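Local structure of phosphoribosylaminoimidazole carboxylase, ATPase subunit (Bacillus anthracis, 4DLK) at residues A[9-14]-A[72-77]; A[144-149]-A[177-182]; A[192-197]-A[251-256]. The protein catalyses, as an ATP-grasp enzyme of purine biosynthesis, the ATP- and bicarbonate-dependent conversion of aminoimidazole ribonucleotide to N5-carboxyaminoimidazole ribonucleotide. All coordinates share one frame; numbering follows the deposited sequence.

Contact 1 (A[9-14]-A[72-77]). With ATP (adenosine-5'-triphosphate), chain H; ATP (adenosine-5'-triphosphate), chain G.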
loop_
_atom_site.group_PDB
_atom_site.type_symbol
_atom_site.label_atom_id
_atom_site.label_comp_id
_atom_site.label_asym_id
_atom_site.label_seq_id
_atom_site.Cartn_x
_atom_site.Cartn_y
_atom_site.Cartn_z
ATOM N N LYS A 9 10.275 9.746 12.498
ATOM C CA LYS A 9 11.712 9.888 12.203
ATOM C C LYS A 9 11.978 9.802 10.696
ATOM O O LYS A 9 11.079 9.446 9.920
ATOM C CB LYS A 9 12.527 8.822 12.945
ATOM C CG LYS A 9 12.489 8.899 14.472
ATOM C CD LYS A 9 12.990 10.236 15.002
ATOM C CE LYS A 9 13.404 10.137 16.465
ATOM N NZ LYS A 9 12.280 9.704 17.339
ATOM N N THR A 10 13.205 10.130 10.286
ATOM C CA THR A 10 13.607 10.066 8.876
ATOM C C THR A 10 14.394 8.801 8.523
ATOM O O THR A 10 15.392 8.466 9.165
ATOM C CB THR A 10 14.417 11.314 8.442
ATOM O OG1 THR A 10 13.662 12.497 8.713
ATOM C CG2 THR A 10 14.738 11.264 6.944
ATOM N N ILE A 11 13.930 8.111 7.485
ATOM C CA ILE A 11 14.648 6.979 6.901
ATOM C C ILE A 11 15.398 7.460 5.660
ATOM O O ILE A 11 14.802 8.013 4.721
ATOM C CB ILE A 11 13.682 5.824 6.530
ATOM C CG1 ILE A 11 12.931 5.333 7.779
ATOM C CG2 ILE A 11 14.430 4.681 5.855
ATOM C CD1 ILE A 11 11.827 4.331 7.491
ATOM N N GLY A 12 16.716 7.273 5.680
ATOM C CA GLY A 12 17.568 7.639 4.560
ATOM C C GLY A 12 17.825 6.434 3.687
ATOM O O GLY A 12 18.124 5.356 4.186
ATOM N N ILE A 13 17.716 6.615 2.379
ATOM C CA ILE A 13 17.878 5.512 1.443
ATOM C C ILE A 13 18.981 5.838 0.439
ATOM O O ILE A 13 18.929 6.878 -0.236
ATOM C CB ILE A 13 16.561 5.194 0.686
ATOM C CG1 ILE A 13 15.426 4.885 1.674
ATOM C CG2 ILE A 13 16.772 4.023 -0.276
ATOM C CD1 ILE A 13 14.034 4.813 1.055
ATOM N N ILE A 14 19.973 4.950 0.360
ATOM C CA ILE A 14 21.027 5.037 -0.647
ATOM C C ILE A 14 20.570 4.303 -1.904
ATOM O O ILE A 14 20.484 3.078 -1.925
ATOM C CB ILE A 14 22.395 4.506 -0.131
ATOM C CG1 ILE A 14 22.854 5.310 1.097
ATOM C CG2 ILE A 14 23.460 4.604 -1.221
ATOM C CD1 ILE A 14 23.927 4.632 1.925
ATOM N N VAL A 72 17.776 6.528 10.582
ATOM C CA VAL A 72 18.234 5.210 10.169
ATOM C C VAL A 72 18.569 5.275 8.676
ATOM O O VAL A 72 17.933 6.017 7.921
ATOM C CB VAL A 72 17.193 4.102 10.494
ATOM C CG1 VAL A 72 15.888 4.310 9.736
ATOM C CG2 VAL A 72 17.767 2.718 10.221
ATOM N N VAL A 73 19.589 4.523 8.270
ATOM C CA VAL A 73 19.991 4.466 6.879
ATOM C C VAL A 73 19.860 3.043 6.342
ATOM O O VAL A 73 20.211 2.073 7.017
ATOM C CB VAL A 73 21.440 4.969 6.665
ATOM C CG1 VAL A 73 21.826 4.854 5.193
ATOM C CG2 VAL A 73 21.573 6.419 7.110
ATOM N N THR A 74 19.335 2.936 5.128
ATOM C CA THR A 74 19.280 1.672 4.413
ATOM C C THR A 74 19.679 1.927 2.950
ATOM O O THR A 74 19.984 3.064 2.579
ATOM C CB THR A 74 17.887 1.003 4.564
ATOM O OG1 THR A 74 17.918 -0.308 3.994
ATOM C CG2 THR A 74 16.784 1.831 3.903
ATOM N N TYR A 75 19.675 0.887 2.123
ATOM C CA TYR A 75 20.133 1.003 0.736
ATOM C C TYR A 75 19.281 0.148 -0.216
ATOM O O TYR A 75 18.695 -0.850 0.191
ATOM C CB TYR A 75 21.608 0.572 0.645
ATOM C CG TYR A 75 21.820 -0.861 1.087
ATOM C CD1 TYR A 75 22.167 -1.167 2.400
ATOM C CD2 TYR A 75 21.615 -1.916 0.196
ATOM C CE1 TYR A 75 22.332 -2.485 2.811
ATOM C CE2 TYR A 75 21.768 -3.230 0.597
ATOM C CZ TYR A 75 22.124 -3.511 1.899
ATOM O OH TYR A 75 22.274 -4.830 2.270
ATOM N N GLU A 76 19.209 0.556 -1.479
ATOM C CA GLU A 76 18.790 -0.342 -2.560
ATOM C C GLU A 76 19.988 -0.577 -3.480
ATOM O O GLU A 76 20.048 -1.579 -4.185
ATOM C CB GLU A 76 17.611 0.231 -3.369
ATOM C CG GLU A 76 17.954 1.500 -4.135
ATOM C CD GLU A 76 17.310 1.626 -5.505
ATOM O OE1 GLU A 76 16.161 1.161 -5.715
ATOM O OE2 GLU A 76 17.957 2.240 -6.381
ATOM N N PHE A 77 20.916 0.379 -3.481
ATOM C CA PHE A 77 22.161 0.283 -4.233
ATOM C C PHE A 77 23.178 -0.443 -3.362
ATOM O O PHE A 77 23.497 0.014 -2.265
ATOM C CB PHE A 77 22.662 1.683 -4.598
ATOM C CG PHE A 77 24.050 1.704 -5.192
ATOM C CD1 PHE A 77 25.154 2.016 -4.402
ATOM C CD2 PHE A 77 24.252 1.414 -6.536
ATOM C CE1 PHE A 77 26.433 2.040 -4.944
ATOM C CE2 PHE A 77 25.530 1.436 -7.086
ATOM C CZ PHE A 77 26.620 1.756 -6.293
HETATM P PG ATP H . 19.002 2.099 -16.982
HETATM O O1G ATP H . 20.121 1.204 -16.517
HETATM O O2G ATP H . 19.509 3.343 -17.679
HETATM O O3G ATP H . 17.889 1.396 -17.729
HETATM P PB ATP H . 17.406 1.770 -14.620
HETATM O O1B ATP H . 16.044 2.404 -14.493
HETATM O O2B ATP H . 17.490 0.330 -15.051
HETATM O O3B ATP H . 18.321 2.665 -15.624
HETATM P PA ATP H . 19.396 1.091 -12.653
HETATM O O1A ATP H . 19.864 0.125 -13.714
HETATM O O2A ATP H . 19.079 0.538 -11.284
HETATM O O3A ATP H . 18.130 1.951 -13.183
HETATM O "O5'" ATP H . 20.522 2.228 -12.450
HETATM C "C5'" ATP H . 20.964 3.040 -13.539
HETATM C "C4'" ATP H . 22.450 2.813 -13.793
HETATM O "O4'" ATP H . 23.193 2.914 -12.571
HETATM C "C3'" ATP H . 22.750 1.429 -14.351
HETATM O "O3'" ATP H . 22.746 1.426 -15.783
HETATM C "C2'" ATP H . 24.107 1.078 -13.774
HETATM O "O2'" ATP H . 25.159 1.494 -14.652
HETATM C "C1'" ATP H . 24.201 1.894 -12.494
HETATM N N9 ATP H . 23.993 1.022 -11.303
HETATM C C8 ATP H . 22.879 0.960 -10.543
HETATM N N7 ATP H . 23.020 0.064 -9.529
HETATM C C5 ATP H . 24.256 -0.466 -9.628
HETATM C C6 ATP H . 25.060 -1.471 -8.882
HETATM N N6 ATP H . 24.559 -2.110 -7.793
HETATM N N1 ATP H . 26.315 -1.732 -9.324
HETATM C C2 ATP H . 26.834 -1.112 -10.405
HETATM N N3 ATP H . 26.162 -0.193 -11.126
HETATM C C4 ATP H . 24.893 0.169 -10.798
HETATM P PG ATP G . 16.827 -10.339 -10.836
HETATM O O1G ATP G . 17.673 -9.408 -11.681
HETATM O O2G ATP G . 15.730 -11.053 -11.589
HETATM O O3G ATP G . 17.608 -11.246 -9.909
HETATM P PB ATP G . 16.565 -7.992 -9.248
HETATM O O1B ATP G . 15.718 -7.519 -8.083
HETATM O O2B ATP G . 18.060 -8.176 -9.057
HETATM O O3B ATP G . 15.974 -9.365 -9.847
HETATM P PA ATP G . 15.932 -5.428 -10.331
HETATM O O1A ATP G . 14.573 -5.288 -9.690
HETATM O O2A ATP G . 16.217 -4.807 -11.678
HETATM O O3A ATP G . 16.343 -6.988 -10.482
HETATM O "O5'" ATP G . 17.024 -4.903 -9.288
HETATM C "C5'" ATP G . 17.125 -3.522 -8.973
HETATM C "C4'" ATP G . 18.459 -3.411 -8.263
HETATM O "O4'" ATP G . 19.519 -3.721 -9.170
HETATM C "C3'" ATP G . 18.710 -2.019 -7.721
HETATM O "O3'" ATP G . 19.143 -2.201 -6.368
HETATM C "C2'" ATP G . 19.828 -1.470 -8.586
HETATM O "O2'" ATP G . 20.682 -0.597 -7.838
HETATM C "C1'" ATP G . 20.552 -2.746 -9.015
HETATM N N9 ATP G . 21.365 -2.609 -10.253
HETATM C C8 ATP G . 21.081 -1.851 -11.338
HETATM N N7 ATP G . 22.052 -1.969 -12.282
HETATM C C5 ATP G . 22.982 -2.819 -11.806
HETATM C C6 ATP G . 24.269 -3.382 -12.288
HETATM N N6 ATP G . 24.754 -3.040 -13.506
HETATM N N1 ATP G . 24.935 -4.245 -11.478
HETATM C C2 ATP G . 24.461 -4.590 -10.263
HETATM N N3 ATP G . 23.299 -4.115 -9.762
HETATM C C4 ATP G . 22.527 -3.243 -10.469
#
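Ile-11 and Val-72 lie side by side on neighbouring parallel strands, the CG1 of Ile-11 3.7 Å from the CG1 of Val-72. A chi1 of 63° sets that methyl of Val-72 between its own backbone N and carbonyl carbon, the branch nearest the isoleucine. On the same face Thr-74 divides its two branches: CG2 rests alongside Ile-13, 4.0 Å from Ile-13 CG1, while OG1, anti to the backbone N (chi1 -173°), turns to Gln-96 and His-292. Beta-branched residues suit these extended strands, and threonine adds a polar branch without giving up the apolar one.

The other face is packed differently. Gly-12, paired with Val-73, contributes no side chain there, and the CD1 of Ile-14 meets the CG1 of Val-73 at 3.9 Å. Backbone hydrogen bonds join the strands, such as Gly-12 N to Val-72 O at 2.8 Å. Beyond them Ile-14 O is gripped twice, by Glu-76 N at 2.9 Å and by Phe-77 N at 3.1 Å, from opposite faces of its carbonyl plane; this fixes the chain where the second strand ends. Here Glu-76 bends its chain at chi2, and its carboxylate takes the amides of Gly-17 and Gly-20. The Phe-77 ring offers its edge to the adenine of ATP chain H, with CE2 3.4 Å from C5, and stacks on Tyr-57. Parallel strands joined through helices, with what looks like a Rossmann-type glycine-rich turn after the first, are typical of the Rossmann-like preATP-grasp domain, here opening onto a nucleotide pocket.

Contact 2 (A[144-149]-A[177-182]); sequences SVLKTT and AECILE. With ATP (adenosine-5'-triphosphate), chain F.
Thr-149 reaches across to Glu-178 twice, its N bonding Glu-178 O at 3.1 Å and its OG1 donating a hydrogen bond to Glu-178 OE2 at 2.8 Å. The carboxylate accepts through its anti lone pair, and its OE1 is held by Gln-128. With OG1 between the backbone N and carbonyl carbon (chi1 56°), the threonine's methyl branch is left to approach Ile-180, CG2 to CG2 at 4.0 Å.

Ile-180 packs against the aliphatic part of Lys-147. Its CD1 lies 3.5 Å from Lys-147 CB and also touches CD, so the extended lysine is packed along its length before the ammonium emerges. The backbones of these two residues form an antiparallel hydrogen-bonded pair.

Glu-182 runs out on the same face, its chain extended, and crosses the lysine's end. In this salt bridge Lys-147 NZ makes weak bonds to both oxygens, OE2 of Glu-182 lying at 3.2 Å, and OE1 also forms a salt bridge with Lys-111. Both ends then read the adenine of ATP chain F: N6 donates to Glu-182 OE2 at 3.0 Å, and Lys-147 NZ donates to N7 at 2.9 Å. Val-145 CG1 approaches the same amino group. A carboxylate accepting from N6 beside an ammonium donating to N7 matches the adenine's own pattern of donor and acceptor; with Lys-147 and Lys-111 both beside it, the carboxylate would probably stay ionised.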
loop_
_atom_site.group_PDB
_atom_site.type_symbol
_atom_site.label_atom_id
_atom_site.label_comp_id
_atom_site.label_asym_id
_atom_site.label_seq_id
_atom_site.Cartn_x
_atom_site.Cartn_y
_atom_site.Cartn_z
ATOM N N SER A 144 29.149 -26.793 -17.901
ATOM C CA SER A 144 29.519 -25.920 -16.789
ATOM C C SER A 144 29.317 -24.464 -17.190
ATOM O O SER A 144 29.055 -24.166 -18.357
ATOM C CB SER A 144 30.967 -26.172 -16.359
ATOM O OG SER A 144 31.875 -25.899 -17.416
ATOM N N VAL A 145 29.434 -23.561 -16.223
ATOM C CA VAL A 145 29.213 -22.140 -16.483
ATOM C C VAL A 145 30.273 -21.269 -15.797
ATOM O O VAL A 145 30.502 -21.365 -14.580
ATOM C CB VAL A 145 27.764 -21.712 -16.112
ATOM C CG1 VAL A 145 27.489 -21.910 -14.630
ATOM C CG2 VAL A 145 27.491 -20.268 -16.515
ATOM N N LEU A 146 30.927 -20.431 -16.594
ATOM C CA LEU A 146 31.929 -19.516 -16.075
ATOM C C LEU A 146 31.305 -18.142 -15.878
ATOM O O LEU A 146 30.749 -17.573 -16.817
ATOM C CB LEU A 146 33.134 -19.438 -17.024
ATOM C CG LEU A 146 34.408 -18.761 -16.514
ATOM C CD1 LEU A 146 35.067 -19.599 -15.426
ATOM C CD2 LEU A 146 35.378 -18.542 -17.666
ATOM N N LYS A 147 31.397 -17.619 -14.657
ATOM C CA LYS A 147 30.850 -16.299 -14.322
ATOM C C LYS A 147 31.916 -15.407 -13.703
ATOM O O LYS A 147 32.711 -15.871 -12.888
ATOM C CB LYS A 147 29.717 -16.419 -13.304
ATOM C CG LYS A 147 28.639 -17.438 -13.622
ATOM C CD LYS A 147 27.654 -17.531 -12.473
ATOM C CE LYS A 147 26.683 -18.680 -12.687
ATOM N NZ LYS A 147 25.649 -18.715 -11.614
ATOM N N THR A 148 31.917 -14.128 -14.069
ATOM C CA THR A 148 32.720 -13.133 -13.356
ATOM C C THR A 148 32.266 -13.083 -11.899
ATOM O O THR A 148 31.063 -13.142 -11.611
ATOM C CB THR A 148 32.588 -11.729 -13.975
ATOM O OG1 THR A 148 31.209 -11.329 -13.976
ATOM C CG2 THR A 148 33.112 -11.714 -15.415
ATOM N N THR A 149 33.225 -12.987 -10.985
ATOM C CA THR A 149 32.915 -12.939 -9.560
ATOM C C THR A 149 32.258 -11.621 -9.158
ATOM O O THR A 149 31.448 -11.587 -8.232
ATOM C CB THR A 149 34.167 -13.169 -8.699
ATOM O OG1 THR A 149 35.175 -12.211 -9.057
ATOM C CG2 THR A 149 34.704 -14.588 -8.903
ATOM N N ALA A 177 38.703 -10.986 -16.511
ATOM C CA ALA A 177 38.273 -10.844 -15.110
ATOM C C ALA A 177 38.393 -12.124 -14.288
ATOM O O ALA A 177 38.416 -13.230 -14.829
ATOM C CB ALA A 177 36.838 -10.322 -15.039
ATOM N N GLU A 178 38.472 -11.949 -12.972
ATOM C CA GLU A 178 38.349 -13.046 -12.031
ATOM C C GLU A 178 36.993 -13.717 -12.213
ATOM O O GLU A 178 35.976 -13.041 -12.337
ATOM C CB GLU A 178 38.478 -12.532 -10.601
ATOM C CG GLU A 178 38.500 -13.642 -9.561
ATOM C CD GLU A 178 38.544 -13.103 -8.150
ATOM O OE1 GLU A 178 39.642 -13.107 -7.558
ATOM O OE2 GLU A 178 37.489 -12.665 -7.640
ATOM N N CYS A 179 36.994 -15.045 -12.225
ATOM C CA CYS A 179 35.782 -15.816 -12.466
ATOM C C CYS A 179 35.593 -16.971 -11.483
ATOM O O CYS A 179 36.498 -17.310 -10.720
ATOM C CB CYS A 179 35.790 -16.372 -13.897
ATOM S SG CYS A 179 35.556 -15.149 -15.214
ATOM N N ILE A 180 34.390 -17.547 -11.507
ATOM C CA ILE A 180 34.121 -18.849 -10.915
ATOM C C ILE A 180 33.573 -19.787 -11.989
ATOM O O ILE A 180 32.828 -19.357 -12.876
ATOM C CB ILE A 180 33.122 -18.784 -9.731
ATOM C CG1 ILE A 180 32.040 -17.722 -9.962
ATOM C CG2 ILE A 180 33.842 -18.468 -8.432
ATOM C CD1 ILE A 180 30.746 -18.265 -10.501
ATOM N N LEU A 181 33.970 -21.054 -11.929
ATOM C CA LEU A 181 33.344 -22.060 -12.768
ATOM C C LEU A 181 32.390 -22.859 -11.900
ATOM O O LEU A 181 32.759 -23.313 -10.815
ATOM C CB LEU A 181 34.373 -22.979 -13.431
ATOM C CG LEU A 181 33.823 -23.860 -14.561
ATOM C CD1 LEU A 181 33.491 -23.029 -15.794
ATOM C CD2 LEU A 181 34.787 -24.981 -14.922
ATOM N N GLU A 182 31.155 -22.994 -12.372
ATOM C CA GLU A 182 30.144 -23.767 -11.669
ATOM C C GLU A 182 29.701 -24.923 -12.535
ATOM O O GLU A 182 29.563 -24.769 -13.739
ATOM C CB GLU A 182 28.907 -22.918 -11.398
ATOM C CG GLU A 182 29.042 -21.866 -10.320
ATOM C CD GLU A 182 27.756 -21.089 -10.136
ATOM O OE1 GLU A 182 27.816 -20.011 -9.513
ATOM O OE2 GLU A 182 26.685 -21.549 -10.620
HETATM P PG ATP F . 20.376 -11.529 -12.975
HETATM O O1G ATP F . 20.515 -12.001 -11.544
HETATM O O2G ATP F . 19.085 -11.999 -13.622
HETATM O O3G ATP F . 20.671 -10.062 -13.166
HETATM P PB ATP F . 22.837 -13.032 -13.285
HETATM O O1B ATP F . 23.678 -13.354 -14.482
HETATM O O2B ATP F . 23.424 -12.323 -12.094
HETATM O O3B ATP F . 21.547 -12.225 -13.848
HETATM P PA ATP F . 22.681 -15.810 -12.529
HETATM O O1A ATP F . 21.689 -16.529 -11.658
HETATM O O2A ATP F . 24.120 -15.710 -12.093
HETATM O O3A ATP F . 22.066 -14.350 -12.781
HETATM O "O5'" ATP F . 22.643 -16.531 -13.971
HETATM C "C5'" ATP F . 21.583 -16.263 -14.891
HETATM C "C4'" ATP F . 20.918 -17.549 -15.364
HETATM O "O4'" ATP F . 21.904 -18.496 -15.795
HETATM C "C3'" ATP F . 20.135 -18.246 -14.261
HETATM O "O3'" ATP F . 18.783 -17.786 -14.177
HETATM C "C2'" ATP F . 20.203 -19.710 -14.647
HETATM O "O2'" ATP F . 19.115 -20.052 -15.514
HETATM C "C1'" ATP F . 21.487 -19.822 -15.443
HETATM N N9 ATP F . 22.495 -20.465 -14.574
HETATM C C8 ATP F . 23.403 -19.825 -13.807
HETATM N N7 ATP F . 24.175 -20.706 -13.128
HETATM C C5 ATP F . 23.762 -21.940 -13.455
HETATM C C6 ATP F . 24.151 -23.323 -13.095
HETATM N N6 ATP F . 25.167 -23.554 -12.226
HETATM N N1 ATP F . 23.454 -24.342 -13.659
HETATM C C2 ATP F . 22.438 -24.126 -14.526
HETATM N N3 ATP F . 22.038 -22.895 -14.898
HETATM C C4 ATP F . 22.648 -21.781 -14.406
#

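Contact 3 (A[192-197]-A[251-256]). With CA (calcium ion), chain D; ATP (adenosine-5'-triphosphate), chain G.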
loop_
_atom_site.group_PDB
_atom_site.type_symbol
_atom_site.label_atom_id
_atom_site.label_comp_id
_atom_site.label_asym_id
_atom_site.label_seq_id
_atom_site.Cartn_x
_atom_site.Cartn_y
_atom_site.Cartn_z
ATOM N N SER A 192 12.451 -18.512 -5.679
ATOM C CA SER A 192 13.051 -17.586 -4.730
ATOM C C SER A 192 12.214 -17.449 -3.476
ATOM O O SER A 192 10.990 -17.655 -3.488
ATOM C CB SER A 192 13.306 -16.213 -5.361
ATOM O OG SER A 192 12.095 -15.509 -5.570
ATOM N N VAL A 193 12.892 -17.127 -2.384
ATOM C CA VAL A 193 12.230 -16.852 -1.132
ATOM C C VAL A 193 12.775 -15.556 -0.557
ATOM O O VAL A 193 13.997 -15.350 -0.481
ATOM C CB VAL A 193 12.423 -18.007 -0.122
ATOM C CG1 VAL A 193 11.801 -17.657 1.220
ATOM C CG2 VAL A 193 11.797 -19.286 -0.655
ATOM N N ILE A 194 11.858 -14.681 -0.168
ATOM C CA ILE A 194 12.221 -13.464 0.532
ATOM C C ILE A 194 12.145 -13.772 2.021
ATOM O O ILE A 194 11.110 -14.233 2.511
ATOM C CB ILE A 194 11.255 -12.300 0.214
ATOM C CG1 ILE A 194 11.022 -12.131 -1.304
ATOM C CG2 ILE A 194 11.714 -11.016 0.901
ATOM C CD1 ILE A 194 12.214 -11.705 -2.132
ATOM N N VAL A 195 13.240 -13.520 2.737
ATOM C CA VAL A 195 13.254 -13.700 4.183
ATOM C C VAL A 195 13.571 -12.392 4.904
ATOM O O VAL A 195 14.404 -11.601 4.457
ATOM C CB VAL A 195 14.178 -14.864 4.630
ATOM C CG1 VAL A 195 15.592 -14.680 4.099
ATOM C CG2 VAL A 195 14.174 -15.010 6.148
ATOM N N ILE A 196 12.873 -12.173 6.015
ATOM C CA ILE A 196 12.979 -10.945 6.794
ATOM C C ILE A 196 13.488 -11.246 8.201
ATOM O O ILE A 196 12.985 -12.161 8.864
ATOM C CB ILE A 196 11.593 -10.265 6.930
ATOM C CG1 ILE A 196 10.870 -10.163 5.562
ATOM C CG2 ILE A 196 11.714 -8.925 7.651
ATOM C CD1 ILE A 196 11.580 -9.312 4.518
ATOM N N ARG A 197 14.460 -10.464 8.664
ATOM C CA ARG A 197 14.890 -10.534 10.063
ATOM C C ARG A 197 15.073 -9.129 10.651
ATOM O O ARG A 197 15.800 -8.293 10.097
ATOM C CB ARG A 197 16.156 -11.395 10.219
ATOM C CG ARG A 197 16.512 -11.742 11.662
ATOM C CD ARG A 197 17.623 -12.793 11.748
ATOM N NE ARG A 197 18.090 -12.984 13.122
ATOM C CZ ARG A 197 19.059 -12.276 13.699
ATOM N NH1 ARG A 197 19.698 -11.333 13.019
ATOM N NH2 ARG A 197 19.410 -12.532 14.957
ATOM N N THR A 251 16.201 -7.387 4.767
ATOM C CA THR A 251 15.603 -8.262 3.758
ATOM C C THR A 251 16.671 -9.061 3.026
ATOM O O THR A 251 17.745 -8.544 2.721
ATOM C CB THR A 251 14.783 -7.436 2.741
ATOM O OG1 THR A 251 13.760 -6.725 3.440
ATOM C CG2 THR A 251 14.111 -8.325 1.706
ATOM N N LEU A 252 16.372 -10.329 2.765
ATOM C CA LEU A 252 17.256 -11.176 1.976
ATOM C C LEU A 252 16.457 -11.969 0.958
ATOM O O LEU A 252 15.548 -12.720 1.317
ATOM C CB LEU A 252 18.064 -12.121 2.872
ATOM C CG LEU A 252 19.105 -13.006 2.179
ATOM C CD1 LEU A 252 20.271 -12.168 1.666
ATOM C CD2 LEU A 252 19.600 -14.076 3.144
ATOM N N ALA A 253 16.788 -11.774 -0.313
ATOM C CA ALA A 253 16.187 -12.534 -1.401
ATOM C C ALA A 253 17.087 -13.726 -1.690
ATOM O O ALA A 253 18.280 -13.553 -1.992
ATOM C CB ALA A 253 16.058 -11.655 -2.638
ATOM N N VAL A 254 16.535 -14.933 -1.568
ATOM C CA VAL A 254 17.307 -16.148 -1.809
ATOM C C VAL A 254 16.816 -16.811 -3.096
ATOM O O VAL A 254 15.695 -17.343 -3.140
ATOM C CB VAL A 254 17.197 -17.151 -0.640
ATOM C CG1 VAL A 254 18.099 -18.349 -0.893
ATOM C CG2 VAL A 254 17.529 -16.474 0.696
ATOM N N GLU A 255 17.648 -16.773 -4.135
ATOM C CA GLU A 255 17.284 -17.377 -5.420
ATOM C C GLU A 255 17.864 -18.784 -5.517
ATOM O O GLU A 255 19.018 -19.023 -5.143
ATOM C CB GLU A 255 17.736 -16.494 -6.591
ATOM C CG GLU A 255 17.057 -15.125 -6.619
ATOM C CD GLU A 255 17.550 -14.257 -7.763
ATOM O OE1 GLU A 255 18.433 -13.404 -7.536
ATOM O OE2 GLU A 255 17.076 -14.432 -8.909
ATOM N N MET A 256 17.046 -19.717 -5.992
ATOM C CA MET A 256 17.365 -21.139 -5.913
ATOM C C MET A 256 17.042 -21.879 -7.207
ATOM O O MET A 256 16.264 -21.390 -8.031
ATOM C CB MET A 256 16.595 -21.783 -4.761
ATOM C CG MET A 256 16.963 -21.253 -3.382
ATOM S SD MET A 256 15.773 -21.738 -2.119
ATOM C CE MET A 256 14.382 -20.729 -2.615
HETATM CA CA CA D . 19.086 -13.083 -9.956
HETATM P PG ATP G . 16.827 -10.339 -10.836
HETATM O O1G ATP G . 17.673 -9.408 -11.681
HETATM O O2G ATP G . 15.730 -11.053 -11.589
HETATM O O3G ATP G . 17.608 -11.246 -9.909
HETATM P PB ATP G . 16.565 -7.992 -9.248
HETATM O O1B ATP G . 15.718 -7.519 -8.083
HETATM O O2B ATP G . 18.060 -8.176 -9.057
HETATM O O3B ATP G . 15.974 -9.365 -9.847
HETATM P PA ATP G . 15.932 -5.428 -10.331
HETATM O O1A ATP G . 14.573 -5.288 -9.690
HETATM O O2A ATP G . 16.217 -4.807 -11.678
HETATM O O3A ATP G . 16.343 -6.988 -10.482
HETATM O "O5'" ATP G . 17.024 -4.903 -9.288
HETATM C "C5'" ATP G . 17.125 -3.522 -8.973
HETATM C "C4'" ATP G . 18.459 -3.411 -8.263
HETATM O "O4'" ATP G . 19.519 -3.721 -9.170
HETATM C "C3'" ATP G . 18.710 -2.019 -7.721
HETATM O "O3'" ATP G . 19.143 -2.201 -6.368
HETATM C "C2'" ATP G . 19.828 -1.470 -8.586
HETATM O "O2'" ATP G . 20.682 -0.597 -7.838
HETATM C "C1'" ATP G . 20.552 -2.746 -9.015
HETATM N N9 ATP G . 21.365 -2.609 -10.253
HETATM C C8 ATP G . 21.081 -1.851 -11.338
HETATM N N7 ATP G . 22.052 -1.969 -12.282
HETATM C C5 ATP G . 22.982 -2.819 -11.806
HETATM C C6 ATP G . 24.269 -3.382 -12.288
HETATM N N6 ATP G . 24.754 -3.040 -13.506
HETATM N N1 ATP G . 24.935 -4.245 -11.478
HETATM C C2 ATP G . 24.461 -4.590 -10.263
HETATM N N3 ATP G . 23.299 -4.115 -9.762
HETATM C C4 ATP G . 22.527 -3.243 -10.469
HETATM O O HOH W 1 19.496 -15.505 -10.492
HETATM O O HOH W 2 17.852 -13.900 -12.003
HETATM O O HOH W 3 20.043 -10.853 -8.452
#
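Strands 192-197 and 251-256 run antiparallel at 162°, their axes 4.6 Å apart at closest, with Val-193 and Val-254, then Val-195 and Leu-252, as hydrogen-bonded pairs. They are neighbours in the large antiparallel sheet of the ATP-grasp fold, and its two faces serve different ends.

One face is apolar and packs on helix 229-245. Val-195 and Leu-252 point the same way, the CG1 of Val-195 3.8 Å from the CB of Leu-252. Met-256, bent at chi3, swings its methyl back so that CE lies 3.6 Å from Val-193 CG2; a long unbranched chain can make this reach from beyond the valine's own partner. The same methionine also touches Ile-264 and Ile-266 of the next strand.

The opposite face mixes small and polar residues with isoleucines. Ala-253 is short enough to admit the CD1 of Ile-194 at 3.9 Å, and Ile-194 CG2 packs 3.7 Å from the CG2 of Thr-251. Threonine suits this place because its OG1, beside the backbone N, bonds His-292 while its methyl stays with the isoleucines. The Ser-192 hydroxyl is likewise hydrogen-bonded with Ser-276 and Asn-211.

Directly across from Ser-192 on this face, Glu-255 stretches out beyond CG toward the metal, which is also bound by Glu-268 and by waters. Its carboxylate grips the calcium with both oxygens, OE1 at 2.5 Å and OE2 at 2.6 Å, and the O3G of ATP chain G completes the link from strand to gamma-phosphate, 2.4 Å from the same ion.

Contact 1 comes first along the chain, in the preATP-grasp domain; contacts 2 and 3 follow in turn within the ATP-grasp range. Each belongs to a separate sheet: a parallel one for contact 1, a four-stranded antiparallel one for contact 2 and the large antiparallel one for contact 3. Strand 179-183 of contact 2 is followed directly in the chain by strand 189-197 of contact 3. Contact 3 lies nearest the chain's centre, with its own centre about 19 Å from that of contact 1 and 23 Å from that of contact 2; the centres of contacts 1 and 2 are about 32 Å apart. ATP chain G bridges contacts 1 and 3, whereas contact 2 holds another nucleotide, consistent with all three flanking the nucleotide-binding region.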